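Local coordinates for acyl-coa oxidase (Arabidopsis thaliana, PDB 1W07), which oxidises long- and medium-chain acyl-CoAs to 2-trans-enoyl-CoAs in plant peroxisomes, using FAD and passing electrons to oxygen to give hydrogen peroxide, at residues 344-349 and 536-541; 455-460 and 524-529; 469-472 and 476-479; 562-565 and 570-573. The protein carries 1 engineered substitution. One frame throughout, in Å; residues are numbered along the deposited sequence.

Contact 1 (344-349 and 536-541); sequences FRFVGE and IAKLEQ
K538 reaches from near the C-terminal end of helix 516-538 across to helix 328-363, lays its aliphatic part over F346 and pairs its ammonium with the E349 carboxylate. A helix of the C-alpha1 domain is thereby joined to one of the C-terminal oxidase domain, both all-helical here. CG sits over the centre of the F346 ring, 3.7 Å from the centroid and 8° off the normal, a CH-pi contact. K538 CE passes F346 CE2 at 3.7 Å. K538 has CG anti to its own backbone N and then bends at chi2 (65°), which carries the chain across the ring and NZ beyond it. There NZ forms a salt bridge of 2.8 Å with E349 OE1, meeting the lone pair on the side of the other carboxylate oxygen.

Two further groups hold the ammonium. Q541 OE1 accepts from K538 NZ at 3.2 Å, the donor tilted 34° from the carbonyl plane, and water 1 joins K538 NZ to E349 OE2. Water 2 donates to E349 OE1 and accepts from Q541 NE2, closing the network. Behind this shell, the type I turn from K538 to Q541 brings the glutamine back beside the lysine. F535 meets the F346 ring edge to face.

With a carboxylate, an amide oxygen and a water around NZ, the lysine is probably kept charged, while its methylenes join the two helices through the phenyl face.

Contact 2 (455-460 and 524-529); sequences TAYMGR and IAHCQL
Y457, on a short 3-10 turn, and H526, on helix 516-538, join the linker after helix 427-443 to the helical C-terminal part of the oxidase. The tyrosine leads the contact. From CB the side chain heads toward the helix, with CG lying between the backbone N and the carbonyl carbon (chi1 74°), and the ring slips between two aliphatic groups. M458 CG covers one face, 3.5 Å above the plane and toward the rim. Over the opposite face L529 CD2 comes down in a CH-pi contact, 3.5 Å from the ring centroid.

That methyl is shared unevenly along the ring. It is 4.1 Å from Y457 CG, but CE2 and CZ are closer, so the leucine favours the hydroxyl end. Beyond CZ, Y457 OH makes a hydrogen bond of 2.8 Å with H526 ND1, and either atom could be the donor. The imidazole approaches at the edge of the phenol, and the two planes differ by 24°; the rings therefore meet rim to rim, without stacking. The hydrogen bond, with the packing round it, helps to hold the imidazole beside the phenol and satisfies both polar atoms in a buried, mostly apolar contact.

Around this pair, L438 of helix 427-443 packs on H526, while F487 and E488 of helix 480-503 touch L529. T455 CG2 rests obliquely against CE1 and NE2 of the imidazole, the threonine hydroxyl being bonded to V452 O. The closest approach there is T455 CG2 to H526 CE1, 3.8 Å.

Contact 3 (469-472 and 476-479); sequences SGVQ and DWLN
The W477 indole has V471 over one face and, on the opposite side, at the rim beside CH2, L564 CD1 of helix 548-566. The motif is a tight reversal of the chain running into a 3-10 turn and then the N-cap of helix 480-503, in the helical C-terminal region. V471 CG2 stands 3.7 Å above the indole plane, displaced toward the rim, and makes a CH-pi contact with the five-membered ring, 20° off its normal. V471 CG1 is on the same face but beyond the rim, 3.5 Å from W477 NE1. With CG1 anti to the valine's backbone N (chi1 172°), both methyls are turned to the indole. At the edge of the indole NE1 bonds to Q581 O, and the same glutamine sends NE2 back to the carbonyls of S469 and V471, holding the loop from both sides of the reversal.

Replacing W477 with an alanine removes the indole, and would probably leave Q581 O without its N-H partner and a gap between V471 and L564.

The second tie is polar and lies nearer the surface. The D476 carboxylate turns to the chain: OD2, whose modelled place is somewhat doubtful, receives the backbone N-H of Q472 at 3.0 Å, while OD1 pairs with K473 NZ. Two residues past W477, N479 caps the following helix through OD1 to D481 N. Between the polar tie and the indole, the aspartate's own methylene adds to the packing, with D476 CB 4.1 Å from V471 CG2.

Contact 4 (562-565 and 570-573); sequences YLLH and DFLS
L564 and F571 meet without a polar bond of their own; the firm one beside them is the salt bridge of D570 OD2 with R490 NH2, which ties the short helix 568-572 to helix 480-503. The contact spans a helix-to-helix turn in the helical C-terminal region: helix 548-566 ends, the chain swings off steeply to one side into helix 568-572, and the F571 side chain reaches back to L564, seven residues earlier. Its CG lies anti to the carbonyl carbon (chi1 -65°), a rotation that sends the ring toward L564.

L564 CG sits squarely over the ring centre, 3.8 Å from the centroid and 3° off the normal, so this is a CH-pi contact through the branch carbon. The backbone also takes part, since L564 O approaches F571 CD1 to 3.9 Å. F487 meets the same phenyl edge to face.

Shrinking F571 to an alanine takes the ring away, and would probably leave L564 CG facing a gap and F487 without its aromatic partner.

Toward the dimer interface, L572 packs on S573 of the second subunit and H565 on E521 of that subunit, so this buried contact lies just behind the subunit interface. Across the contact itself the nearest atoms are L564 CA and F571 CE1, 3.7 Å apart.

Contact 1 joins the C-alpha1 helix 328-363 to the C-terminal helix 516-538, while contacts 2, 3 and 4 hold the later helices and their loops together; all lie away from the FAD site. Contacts 2 and 4 are buried; contacts 1 and 3 are partly so, and their chemistry follows: contact 1 relies on a hydrated salt bridge near a helix end, contact 3 on a valine over an indole and a carboxylate taking a backbone N-H, contact 2 on a single polar pair in an apolar setting, and contact 4 on hydrocarbon packing. Contacts 1 and 2 share helix 516-538, with centres about 17 Å apart. Contact 4 touches contact 3 through L564 and contact 2 through L563.

Contact 1 (344-349 and 536-541)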
loop_
_atom_site.group_PDB
_atom_site.type_symbol
_atom_site.label_atom_id
_atom_site.label_comp_id
_atom_site.label_asym_id
_atom_site.label_seq_id
_atom_site.Cartn_x
_atom_site.Cartn_y
_atom_site.Cartn_z
ATOM N N PHE B 344 17.320 -1.790 -9.884
ATOM C CA PHE B 344 16.891 -3.183 -9.707
ATOM C C PHE B 344 17.067 -3.983 -10.984
ATOM O O PHE B 344 17.310 -5.187 -10.950
ATOM C CB PHE B 344 15.436 -3.259 -9.239
ATOM C CG PHE B 344 15.185 -2.621 -7.898
ATOM C CD1 PHE B 344 16.241 -2.266 -7.053
ATOM C CD2 PHE B 344 13.880 -2.404 -7.468
ATOM C CE1 PHE B 344 15.990 -1.705 -5.800
ATOM C CE2 PHE B 344 13.618 -1.854 -6.230
ATOM C CZ PHE B 344 14.676 -1.499 -5.386
ATOM N N ARG B 345 16.943 -3.319 -12.125
ATOM C CA ARG B 345 17.156 -3.979 -13.416
ATOM C C ARG B 345 18.642 -4.437 -13.506
ATOM O O ARG B 345 18.942 -5.592 -13.827
ATOM C CB ARG B 345 16.849 -2.969 -14.529
ATOM C CG ARG B 345 16.763 -3.543 -15.923
ATOM C CD ARG B 345 15.564 -4.450 -16.016
ATOM N NE ARG B 345 15.227 -4.754 -17.395
ATOM C CZ ARG B 345 14.087 -5.329 -17.760
ATOM N NH1 ARG B 345 13.177 -5.655 -16.844
ATOM N NH2 ARG B 345 13.858 -5.584 -19.039
ATOM N N PHE B 346 19.567 -3.523 -13.205
ATOM C CA PHE B 346 20.998 -3.831 -13.266
ATOM C C PHE B 346 21.416 -4.864 -12.205
ATOM O O PHE B 346 22.222 -5.765 -12.484
ATOM C CB PHE B 346 21.806 -2.532 -13.118
ATOM C CG PHE B 346 21.565 -1.533 -14.241
ATOM C CD1 PHE B 346 21.596 -0.161 -13.998
ATOM C CD2 PHE B 346 21.280 -1.971 -15.536
ATOM C CE1 PHE B 346 21.339 0.760 -15.026
ATOM C CE2 PHE B 346 21.022 -1.067 -16.572
ATOM C CZ PHE B 346 21.049 0.308 -16.313
ATOM N N VAL B 347 20.864 -4.754 -11.001
ATOM C CA VAL B 347 21.214 -5.717 -9.973
ATOM C C VAL B 347 20.648 -7.071 -10.395
ATOM O O VAL B 347 21.182 -8.119 -10.049
ATOM C CB VAL B 347 20.672 -5.300 -8.574
ATOM C CG1 VAL B 347 19.208 -5.688 -8.424
ATOM C CG2 VAL B 347 21.529 -5.932 -7.482
ATOM N N GLY B 348 19.568 -7.033 -11.167
ATOM C CA GLY B 348 18.959 -8.259 -11.650
ATOM C C GLY B 348 19.853 -8.892 -12.698
ATOM O O GLY B 348 19.942 -10.120 -12.800
ATOM N N GLU B 349 20.521 -8.056 -13.489
ATOM C CA GLU B 349 21.424 -8.562 -14.525
ATOM C C GLU B 349 22.570 -9.292 -13.837
ATOM O O GLU B 349 22.977 -10.375 -14.268
ATOM C CB GLU B 349 22.006 -7.410 -15.356
ATOM C CG GLU B 349 21.136 -6.942 -16.529
ATOM C CD GLU B 349 21.700 -5.696 -17.222
ATOM O OE1 GLU B 349 22.937 -5.509 -17.229
ATOM O OE2 GLU B 349 20.904 -4.913 -17.779
ATOM N N ILE B 536 26.907 1.359 -9.803
ATOM C CA ILE B 536 28.163 2.062 -10.073
ATOM C C ILE B 536 29.038 1.205 -11.006
ATOM O O ILE B 536 29.756 1.726 -11.861
ATOM C CB ILE B 536 28.936 2.342 -8.754
ATOM C CG1 ILE B 536 28.152 3.340 -7.906
ATOM C CG2 ILE B 536 30.349 2.847 -9.057
ATOM C CD1 ILE B 536 28.800 3.674 -6.571
ATOM N N ALA B 537 28.972 -0.114 -10.837
ATOM C CA ALA B 537 29.754 -1.017 -11.672
ATOM C C ALA B 537 29.197 -1.010 -13.090
ATOM O O ALA B 537 29.939 -1.131 -14.066
ATOM C CB ALA B 537 29.711 -2.432 -11.109
ATOM N N LYS B 538 27.881 -0.867 -13.199
ATOM C CA LYS B 538 27.237 -0.866 -14.501
ATOM C C LYS B 538 27.719 0.303 -15.338
ATOM O O LYS B 538 27.884 0.177 -16.554
ATOM C CB LYS B 538 25.720 -0.785 -14.341
ATOM C CG LYS B 538 24.957 -0.785 -15.664
ATOM C CD LYS B 538 25.132 -2.101 -16.412
ATOM C CE LYS B 538 24.361 -2.095 -17.726
ATOM N NZ LYS B 538 24.446 -3.415 -18.411
ATOM N N LEU B 539 27.944 1.436 -14.680
ATOM C CA LEU B 539 28.394 2.649 -15.358
ATOM C C LEU B 539 29.836 2.544 -15.839
ATOM O O LEU B 539 30.287 3.379 -16.624
ATOM C CB LEU B 539 28.267 3.852 -14.425
ATOM C CG LEU B 539 26.889 4.147 -13.842
ATOM C CD1 LEU B 539 26.991 5.341 -12.918
ATOM C CD2 LEU B 539 25.896 4.420 -14.952
ATOM N N GLU B 540 30.553 1.531 -15.360
ATOM C CA GLU B 540 31.946 1.340 -15.753
ATOM C C GLU B 540 32.028 0.590 -17.077
ATOM O O GLU B 540 33.090 0.502 -17.688
ATOM C CB GLU B 540 32.701 0.567 -14.671
ATOM C CG GLU B 540 32.542 1.154 -13.280
ATOM C CD GLU B 540 33.462 0.510 -12.263
ATOM O OE1 GLU B 540 33.628 -0.729 -12.302
ATOM O OE2 GLU B 540 34.008 1.245 -11.414
ATOM N N GLN B 541 30.895 0.048 -17.509
ATOM C CA GLN B 541 30.824 -0.695 -18.759
ATOM C C GLN B 541 30.700 0.271 -19.936
ATOM O O GLN B 541 30.469 1.471 -19.755
ATOM C CB GLN B 541 29.615 -1.628 -18.751
ATOM C CG GLN B 541 29.708 -2.804 -17.774
ATOM C CD GLN B 541 28.431 -3.629 -17.740
ATOM O OE1 GLN B 541 27.629 -3.587 -18.676
ATOM N NE2 GLN B 541 28.242 -4.394 -16.669
HETATM O O HOH W 1 21.812 -3.490 -19.849
HETATM O O HOH W 2 25.538 -5.869 -16.304
#

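Contact 2 (455-460 and 524-529)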
loop_
_atom_site.group_PDB
_atom_site.type_symbol
_atom_site.label_atom_id
_atom_site.label_comp_id
_atom_site.label_asym_id
_atom_site.label_seq_id
_atom_site.Cartn_x
_atom_site.Cartn_y
_atom_site.Cartn_z
ATOM N N THR B 455 31.038 -9.215 0.428
ATOM C CA THR B 455 31.374 -8.914 1.820
ATOM C C THR B 455 32.862 -8.581 1.953
ATOM O O THR B 455 33.387 -8.453 3.058
ATOM C CB THR B 455 31.046 -10.110 2.747
ATOM O OG1 THR B 455 31.826 -11.249 2.357
ATOM C CG2 THR B 455 29.574 -10.473 2.649
ATOM N N ALA B 456 33.537 -8.431 0.819
ATOM C CA ALA B 456 34.961 -8.117 0.817
ATOM C C ALA B 456 35.242 -6.839 1.602
ATOM O O ALA B 456 36.233 -6.750 2.331
ATOM C CB ALA B 456 35.456 -7.973 -0.615
ATOM N N TYR B 457 34.363 -5.854 1.459
ATOM C CA TYR B 457 34.542 -4.590 2.157
ATOM C C TYR B 457 34.633 -4.798 3.654
ATOM O O TYR B 457 35.282 -4.028 4.359
ATOM C CB TYR B 457 33.377 -3.644 1.838
ATOM C CG TYR B 457 32.069 -4.009 2.518
ATOM C CD1 TYR B 457 31.644 -3.344 3.670
ATOM C CD2 TYR B 457 31.259 -5.023 2.010
ATOM C CE1 TYR B 457 30.438 -3.679 4.301
ATOM C CE2 TYR B 457 30.051 -5.371 2.633
ATOM C CZ TYR B 457 29.649 -4.696 3.776
ATOM O OH TYR B 457 28.472 -5.060 4.394
ATOM N N MET B 458 33.969 -5.841 4.138
ATOM C CA MET B 458 33.970 -6.125 5.567
ATOM C C MET B 458 35.375 -6.458 6.036
ATOM O O MET B 458 35.629 -6.547 7.232
ATOM C CB MET B 458 33.017 -7.282 5.886
ATOM C CG MET B 458 31.554 -6.977 5.574
ATOM S SD MET B 458 30.433 -8.328 5.993
ATOM C CE MET B 458 30.050 -7.900 7.727
ATOM N N GLY B 459 36.285 -6.634 5.082
ATOM C CA GLY B 459 37.661 -6.940 5.417
ATOM C C GLY B 459 38.450 -5.673 5.697
ATOM O O GLY B 459 39.372 -5.665 6.514
ATOM N N ARG B 460 38.082 -4.593 5.015
ATOM C CA ARG B 460 38.757 -3.316 5.183
ATOM C C ARG B 460 38.144 -2.504 6.319
ATOM O O ARG B 460 38.019 -1.278 6.222
ATOM C CB ARG B 460 38.700 -2.518 3.874
ATOM C CG ARG B 460 39.508 -3.153 2.754
ATOM C CD ARG B 460 39.482 -2.344 1.460
ATOM N NE ARG B 460 38.342 -2.659 0.601
ATOM C CZ ARG B 460 37.120 -2.156 0.746
ATOM N NH1 ARG B 460 36.860 -1.297 1.725
ATOM N NH2 ARG B 460 36.158 -2.506 -0.096
ATOM N N ILE B 524 19.584 -4.989 5.839
ATOM C CA ILE B 524 19.041 -4.128 4.792
ATOM C C ILE B 524 20.121 -3.190 4.280
ATOM O O ILE B 524 20.235 -2.985 3.071
ATOM C CB ILE B 524 17.833 -3.297 5.310
ATOM C CG1 ILE B 524 16.598 -4.209 5.390
ATOM C CG2 ILE B 524 17.589 -2.077 4.402
ATOM C CD1 ILE B 524 15.438 -3.575 6.093
ATOM N N ALA B 525 20.912 -2.619 5.192
ATOM C CA ALA B 525 21.999 -1.706 4.795
ATOM C C ALA B 525 23.001 -2.445 3.911
ATOM O O ALA B 525 23.512 -1.888 2.947
ATOM C CB ALA B 525 22.713 -1.117 6.040
ATOM N N HIS B 526 23.275 -3.706 4.232
ATOM C CA HIS B 526 24.194 -4.508 3.437
ATOM C C HIS B 526 23.637 -4.702 2.026
ATOM O O HIS B 526 24.332 -4.487 1.040
ATOM C CB HIS B 526 24.403 -5.868 4.089
ATOM C CG HIS B 526 25.252 -6.797 3.277
ATOM N ND1 HIS B 526 26.605 -6.610 3.099
ATOM C CD2 HIS B 526 24.939 -7.931 2.608
ATOM C CE1 HIS B 526 27.088 -7.588 2.357
ATOM N NE2 HIS B 526 26.099 -8.405 2.048
ATOM N N CYS B 527 22.373 -5.099 1.927
ATOM C CA CYS B 527 21.730 -5.294 0.624
ATOM C C CYS B 527 21.696 -4.017 -0.209
ATOM O O CYS B 527 21.833 -4.080 -1.435
ATOM C CB CYS B 527 20.305 -5.802 0.799
ATOM S SG CYS B 527 20.245 -7.410 1.564
ATOM N N GLN B 528 21.502 -2.865 0.438
ATOM C CA GLN B 528 21.459 -1.594 -0.289
ATOM C C GLN B 528 22.836 -1.285 -0.861
ATOM O O GLN B 528 22.952 -0.794 -1.986
ATOM C CB GLN B 528 20.985 -0.455 0.630
ATOM C CG GLN B 528 19.515 -0.591 1.044
ATOM C CD GLN B 528 19.078 0.426 2.088
ATOM O OE1 GLN B 528 19.886 0.913 2.883
ATOM N NE2 GLN B 528 17.780 0.709 2.127
ATOM N N LEU B 529 23.874 -1.566 -0.081
ATOM C CA LEU B 529 25.248 -1.346 -0.537
ATOM C C LEU B 529 25.455 -2.154 -1.819
ATOM O O LEU B 529 26.013 -1.654 -2.787
ATOM C CB LEU B 529 26.238 -1.815 0.526
ATOM C CG LEU B 529 27.690 -2.018 0.079
ATOM C CD1 LEU B 529 28.317 -0.705 -0.398
ATOM C CD2 LEU B 529 28.471 -2.597 1.248
#

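Contact 3 (469-472 and 476-479)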
loop_
_atom_site.group_PDB
_atom_site.type_symbol
_atom_site.label_atom_id
_atom_site.label_comp_id
_atom_site.label_asym_id
_atom_site.label_seq_id
_atom_site.Cartn_x
_atom_site.Cartn_y
_atom_site.Cartn_z
ATOM N N SER B 469 34.746 11.085 5.460
ATOM C CA SER B 469 34.556 11.499 4.079
ATOM C C SER B 469 35.210 12.857 3.829
ATOM O O SER B 469 35.152 13.751 4.677
ATOM C CB SER B 469 33.058 11.571 3.772
ATOM O OG SER B 469 32.831 11.783 2.396
ATOM N N GLY B 470 35.836 13.007 2.665
ATOM C CA GLY B 470 36.492 14.260 2.336
ATOM C C GLY B 470 35.565 15.260 1.681
ATOM O O GLY B 470 35.994 16.337 1.267
ATOM N N VAL B 471 34.287 14.904 1.592
ATOM C CA VAL B 471 33.287 15.768 0.975
ATOM C C VAL B 471 33.376 17.204 1.486
ATOM O O VAL B 471 33.299 17.455 2.689
ATOM C CB VAL B 471 31.863 15.237 1.235
ATOM C CG1 VAL B 471 30.841 16.244 0.763
ATOM C CG2 VAL B 471 31.665 13.906 0.511
ATOM N N GLN B 472 33.545 18.142 0.558
ATOM C CA GLN B 472 33.638 19.558 0.896
ATOM C C GLN B 472 32.676 20.343 0.021
ATOM O O GLN B 472 32.357 21.502 0.308
ATOM C CB GLN B 472 35.072 20.068 0.691
ATOM C CG GLN B 472 36.106 19.456 1.634
ATOM C CD GLN B 472 37.491 20.061 1.466
ATOM O OE1 GLN B 472 37.666 21.280 1.553
ATOM N NE2 GLN B 472 38.486 19.213 1.232
ATOM N N ASP B 476 31.059 16.545 -4.797
ATOM C CA ASP B 476 31.848 15.404 -4.340
ATOM C C ASP B 476 31.007 14.142 -4.152
ATOM O O ASP B 476 31.533 13.028 -4.159
ATOM C CB ASP B 476 32.575 15.739 -3.032
ATOM C CG ASP B 476 33.634 16.812 -3.208
ATOM O OD1 ASP B 476 34.424 16.719 -4.177
ATOM O OD2 ASP B 476 33.689 17.748 -2.376
ATOM N N TRP B 477 29.699 14.306 -3.989
ATOM C CA TRP B 477 28.830 13.152 -3.801
ATOM C C TRP B 477 28.531 12.417 -5.099
ATOM O O TRP B 477 27.736 11.486 -5.111
ATOM C CB TRP B 477 27.529 13.571 -3.114
ATOM C CG TRP B 477 27.676 13.692 -1.630
ATOM C CD1 TRP B 477 27.624 14.837 -0.886
ATOM C CD2 TRP B 477 27.892 12.625 -0.711
ATOM N NE1 TRP B 477 27.792 14.549 0.448
ATOM C CE2 TRP B 477 27.966 13.194 0.581
ATOM C CE3 TRP B 477 28.029 11.237 -0.849
ATOM C CZ2 TRP B 477 28.174 12.419 1.728
ATOM C CZ3 TRP B 477 28.232 10.472 0.292
ATOM C CH2 TRP B 477 28.304 11.064 1.559
ATOM N N LEU B 478 29.167 12.843 -6.193
ATOM C CA LEU B 478 28.973 12.191 -7.491
ATOM C C LEU B 478 30.161 11.277 -7.760
ATOM O O LEU B 478 30.254 10.636 -8.806
ATOM C CB LEU B 478 28.835 13.231 -8.612
ATOM C CG LEU B 478 27.646 14.196 -8.494
ATOM C CD1 LEU B 478 27.694 15.231 -9.632
ATOM C CD2 LEU B 478 26.324 13.399 -8.496
ATOM N N ASN B 479 31.076 11.220 -6.800
ATOM C CA ASN B 479 32.251 10.362 -6.931
ATOM C C ASN B 479 31.916 8.961 -6.412
ATOM O O ASN B 479 31.496 8.802 -5.263
ATOM C CB ASN B 479 33.413 10.952 -6.145
ATOM C CG ASN B 479 34.695 10.193 -6.359
ATOM O OD1 ASN B 479 34.808 9.028 -5.985
ATOM N ND2 ASN B 479 35.667 10.842 -6.988
#

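Contact 4 (562-565 and 570-573)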
loop_
_atom_site.group_PDB
_atom_site.type_symbol
_atom_site.label_atom_id
_atom_site.label_comp_id
_atom_site.label_asym_id
_atom_site.label_seq_id
_atom_site.Cartn_x
_atom_site.Cartn_y
_atom_site.Cartn_z
ATOM N N TYR B 562 19.465 9.287 -2.393
ATOM C CA TYR B 562 18.126 9.224 -1.828
ATOM C C TYR B 562 18.133 8.315 -0.606
ATOM O O TYR B 562 17.540 8.639 0.422
ATOM C CB TYR B 562 17.130 8.679 -2.855
ATOM C CG TYR B 562 15.753 8.505 -2.268
ATOM C CD1 TYR B 562 14.968 9.614 -1.965
ATOM C CD2 TYR B 562 15.249 7.238 -1.980
ATOM C CE1 TYR B 562 13.720 9.473 -1.387
ATOM C CE2 TYR B 562 13.992 7.080 -1.405
ATOM C CZ TYR B 562 13.237 8.206 -1.111
ATOM O OH TYR B 562 11.995 8.084 -0.529
ATOM N N LEU B 563 18.798 7.170 -0.724
ATOM C CA LEU B 563 18.870 6.224 0.392
ATOM C C LEU B 563 19.702 6.815 1.526
ATOM O O LEU B 563 19.392 6.621 2.704
ATOM C CB LEU B 563 19.478 4.894 -0.064
ATOM C CG LEU B 563 18.630 3.971 -0.965
ATOM C CD1 LEU B 563 19.420 2.704 -1.283
ATOM C CD2 LEU B 563 17.324 3.611 -0.263
ATOM N N LEU B 564 20.759 7.545 1.181
ATOM C CA LEU B 564 21.585 8.164 2.208
ATOM C C LEU B 564 20.710 9.110 3.031
ATOM O O LEU B 564 20.761 9.123 4.259
ATOM C CB LEU B 564 22.735 8.928 1.553
ATOM C CG LEU B 564 23.874 9.370 2.492
ATOM C CD1 LEU B 564 25.158 9.516 1.710
ATOM C CD2 LEU B 564 23.510 10.672 3.147
ATOM N N HIS B 565 19.896 9.899 2.348
ATOM C CA HIS B 565 19.008 10.833 3.020
ATOM C C HIS B 565 17.935 10.103 3.827
ATOM O O HIS B 565 17.678 10.436 4.991
ATOM C CB HIS B 565 18.360 11.765 1.989
ATOM C CG HIS B 565 17.417 12.764 2.578
ATOM N ND1 HIS B 565 16.104 12.465 2.870
ATOM C CD2 HIS B 565 17.598 14.059 2.929
ATOM C CE1 HIS B 565 15.512 13.537 3.367
ATOM N NE2 HIS B 565 16.398 14.517 3.416
ATOM N N ASP B 570 21.674 6.398 9.991
ATOM C CA ASP B 570 22.675 5.324 9.920
ATOM C C ASP B 570 24.064 5.869 9.549
ATOM O O ASP B 570 25.075 5.440 10.111
ATOM C CB ASP B 570 22.286 4.271 8.871
ATOM C CG ASP B 570 21.015 3.508 9.218
ATOM O OD1 ASP B 570 20.531 3.588 10.366
ATOM O OD2 ASP B 570 20.506 2.808 8.315
ATOM N N PHE B 571 24.117 6.792 8.587
ATOM C CA PHE B 571 25.395 7.363 8.152
ATOM C C PHE B 571 26.020 8.336 9.173
ATOM O O PHE B 571 27.234 8.305 9.399
ATOM C CB PHE B 571 25.222 8.069 6.800
ATOM C CG PHE B 571 24.860 7.140 5.671
ATOM C CD1 PHE B 571 23.552 6.693 5.509
ATOM C CD2 PHE B 571 25.831 6.696 4.780
ATOM C CE1 PHE B 571 23.212 5.814 4.483
ATOM C CE2 PHE B 571 25.504 5.815 3.747
ATOM C CZ PHE B 571 24.188 5.373 3.600
ATOM N N LEU B 572 25.201 9.192 9.786
ATOM C CA LEU B 572 25.712 10.145 10.768
ATOM C C LEU B 572 26.259 9.465 12.026
ATOM O O LEU B 572 27.053 10.056 12.760
ATOM C CB LEU B 572 24.627 11.147 11.162
ATOM C CG LEU B 572 24.270 12.204 10.117
ATOM C CD1 LEU B 572 23.208 13.144 10.676
ATOM C CD2 LEU B 572 25.528 12.974 9.719
ATOM N N SER B 573 25.839 8.232 12.278
ATOM C CA SER B 573 26.322 7.508 13.448
ATOM C C SER B 573 27.762 7.027 13.274
ATOM O O SER B 573 28.448 6.748 14.257
ATOM C CB SER B 573 25.428 6.302 13.731
ATOM O OG SER B 573 24.132 6.708 14.132
#